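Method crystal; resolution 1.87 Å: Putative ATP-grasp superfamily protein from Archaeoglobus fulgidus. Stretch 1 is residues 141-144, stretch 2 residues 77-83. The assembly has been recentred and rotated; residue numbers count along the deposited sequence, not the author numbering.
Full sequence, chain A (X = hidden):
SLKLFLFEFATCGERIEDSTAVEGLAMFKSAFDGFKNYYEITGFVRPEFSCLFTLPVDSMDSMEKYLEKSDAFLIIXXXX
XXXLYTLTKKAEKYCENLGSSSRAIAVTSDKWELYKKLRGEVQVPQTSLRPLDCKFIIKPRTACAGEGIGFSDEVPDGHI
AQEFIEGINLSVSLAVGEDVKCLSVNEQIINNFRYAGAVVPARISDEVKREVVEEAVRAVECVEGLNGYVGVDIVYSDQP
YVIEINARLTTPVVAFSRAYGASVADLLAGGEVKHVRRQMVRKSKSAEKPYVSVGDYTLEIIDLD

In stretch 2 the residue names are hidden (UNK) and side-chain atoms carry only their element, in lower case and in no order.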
# COMPACT_ATOMS: atom_id res chain seq x y z
N ARG A 141 13.61 -4.33 -9.38
CA ARG A 141 13.52 -5.30 -8.29
C ARG A 141 12.89 -4.65 -7.06
O ARG A 141 12.15 -5.30 -6.32
CB ARG A 141 14.90 -5.87 -7.95
CG ARG A 141 15.37 -6.97 -8.91
CD ARG A 141 16.72 -7.56 -8.51
NE ARG A 141 16.70 -8.27 -7.23
CZ ARG A 141 17.69 -9.06 -6.80
NH1 ARG A 141 18.76 -9.25 -7.55
NH2 ARG A 141 17.60 -9.66 -5.63
N THR A 142 13.17 -3.37 -6.85
CA THR A 142 12.60 -2.65 -5.71
C THR A 142 11.93 -1.39 -6.25
O THR A 142 12.57 -0.54 -6.85
CB THR A 142 13.67 -2.22 -4.69
OG1 THR A 142 14.20 -0.94 -5.05
CG2 THR A 142 14.81 -3.24 -4.64
N ALA A 143 10.62 -1.29 -6.04
CA ALA A 143 9.86 -0.14 -6.51
C ALA A 143 8.40 -0.34 -6.18
O ALA A 143 7.87 -1.44 -6.32
CB ALA A 143 10.04 0.02 -8.02
N CYS A 144 7.74 0.73 -5.74
CA CYS A 144 6.33 0.64 -5.38
C CYS A 144 5.45 0.70 -6.62
O CYS A 144 5.67 -0.03 -7.59
CB CYS A 144 5.96 1.78 -4.43
SG CYS A 144 6.26 3.40 -5.14
N UNK A 77 5.78 4.30 3.51
CA UNK A 77 6.80 4.81 2.61
C UNK A 77 7.03 3.85 1.46
O UNK A 77 6.72 2.67 1.55
c UNK A 77 8.11 5.02 3.38
N UNK A 78 7.57 4.36 0.35
CA UNK A 78 7.81 3.48 -0.80
C UNK A 78 8.85 2.40 -0.49
O UNK A 78 9.77 2.61 0.31
c UNK A 78 8.27 4.45 -1.89
c UNK A 78 7.85 5.77 0.01
c UNK A 78 8.82 5.63 -1.12
N UNK A 79 8.70 1.23 -1.10
CA UNK A 79 9.65 0.15 -0.88
C UNK A 79 10.97 0.50 -1.57
O UNK A 79 12.03 0.02 -1.18
o UNK A 79 5.62 -2.02 -0.69
c UNK A 79 9.10 -1.17 -1.43
c UNK A 79 7.98 -1.77 -0.60
c UNK A 79 6.59 -1.31 -1.02
o UNK A 79 6.45 -0.24 -1.65
N UNK A 80 10.87 1.35 -2.59
CA UNK A 80 12.00 1.80 -3.40
C UNK A 80 13.31 1.93 -2.65
O UNK A 80 13.38 2.60 -1.61
c UNK A 80 10.52 3.06 -5.01
c UNK A 80 11.68 3.14 -4.05
o UNK A 80 10.66 3.52 -6.17
o UNK A 80 9.45 2.55 -4.61
N UNK A 81 14.35 1.31 -3.19
CA UNK A 81 15.69 1.35 -2.61
C UNK A 81 15.72 1.01 -1.12
O UNK A 81 16.54 1.54 -0.37
c UNK A 81 16.33 2.72 -2.84
o UNK A 81 16.05 4.23 -4.66
o UNK A 81 16.86 2.24 -5.11
c UNK A 81 16.42 3.09 -4.31
N UNK A 82 14.81 0.14 -0.71
CA UNK A 82 14.72 -0.30 0.68
C UNK A 82 14.43 0.82 1.68
O UNK A 82 14.83 0.74 2.84
c UNK A 82 15.41 -3.44 0.65
c UNK A 82 16.19 -2.33 0.33
c UNK A 82 15.52 -4.63 -0.08
c UNK A 82 17.10 -2.43 -0.72
c UNK A 82 16.43 -4.72 -1.12
c UNK A 82 17.22 -3.62 -1.45
c UNK A 82 16.01 -1.04 1.06
N UNK A 83 13.73 1.85 1.22
CA UNK A 83 13.38 2.98 2.08
C UNK A 83 12.42 2.54 3.19
O UNK A 83 12.67 2.80 4.36
c UNK A 83 12.23 5.32 2.00
c UNK A 83 13.37 5.99 2.76
c UNK A 83 12.75 4.09 1.25
c UNK A 83 11.60 6.29 1.00
O HOH W 1 12.94 1.69 -7.90

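Position 77 carries a single side-chain carbon and nothing beyond it. That carbon is out of reach of stretch 1, its CB lying 8.7 Å from CB of Cys144, so the evidence is composition alone, and one carbon means alanine: Ala77.

Position 78 has three side-chain carbons, and one of them lies within bonding distance of the backbone N, closing a five-membered ring. The ring carbon bonded to CA, CB, lies 4.0 Å from SG of Cys144, an apolar contact at van der Waals range. Only proline closes such a ring, so the residue is Pro78.

At position 79 there are three carbons in an unbranched chain, the third bearing two oxygens. The CA-to-CB bond points toward stretch 1, and one of the two oxygens lies 3.5 Å from CB of Cys144. Both terminal atoms are oxygen, so this is a carboxylate and not the amide of glutamine; after two methylene carbons it identifies glutamate, Glu79. Its chi1 is m (-73°) and chi2 is p (90°). The oxygen near Cys144 is OE1, which is also hydrogen-bonded elsewhere in the structure.

Position 80 has two carbons, the second carrying two oxygens, one carbon shorter than Glu79. Its CA is 4.2 Å from CA of Ala143, and one of its oxygens lies 2.7 Å from N of Cys144 and 3.3 Å from CA of Ala143. This is aspartate, Asp80. The CA-to-CB bond runs sideways; chi1 is m (-63°), and the end of the side chain comes nearer. Cys144 N donates a hydrogen bond to Asp80 OD1, the oxygen just described, with an N-H...O angle of 143°.

Position 81 repeats the pattern of two carbons and a terminal pair of oxygens. Here the backbone makes the closest approach: N of 81 donates to OG1 of Thr142 at 2.9 Å and 151°. The CA-to-CB bond points away, and one of the side-chain oxygens stops 4.1 Å from OG1 of Thr142. The composition again gives aspartate, Asp81.

Position 82 shows one carbon followed by a ring of six carbons with no heteroatom. A ring carbon lies 4.0 Å from CG2 of Thr142, the methyl approaching the ring obliquely. The absence of a hydroxyl gives phenylalanine rather than tyrosine. Phe82 adopts chi1 m (-67°) and is the N-cap of a helix.

Position 83 has four carbons forked at the second, and the side chain is out of reach of stretch 1. The pattern is that of leucine. Leu83 begins the helical residues, and its N donates to Asp80 O at 2.9 Å, a backbone bond that spans three residues.

The contact thus rests on two hydrogen bonds of opposite sense: a stretch 1 amide meets a stretch 2 carboxylate, and a stretch 2 amide meets a stretch 1 hydroxyl. A water adds a bridge, its O donating to Thr142 O at 2.5 Å and weakly to Asp80 OD2 at 3.4 Å. Thr142 combines polar and apolar roles, its OG1 accepting from Asp81 N while its CG2 packs near Phe82. The 307 Å² buried, both sides summed, indicates a small contact between two irregular segments.

Stretch 2 77-83: APEDDFL
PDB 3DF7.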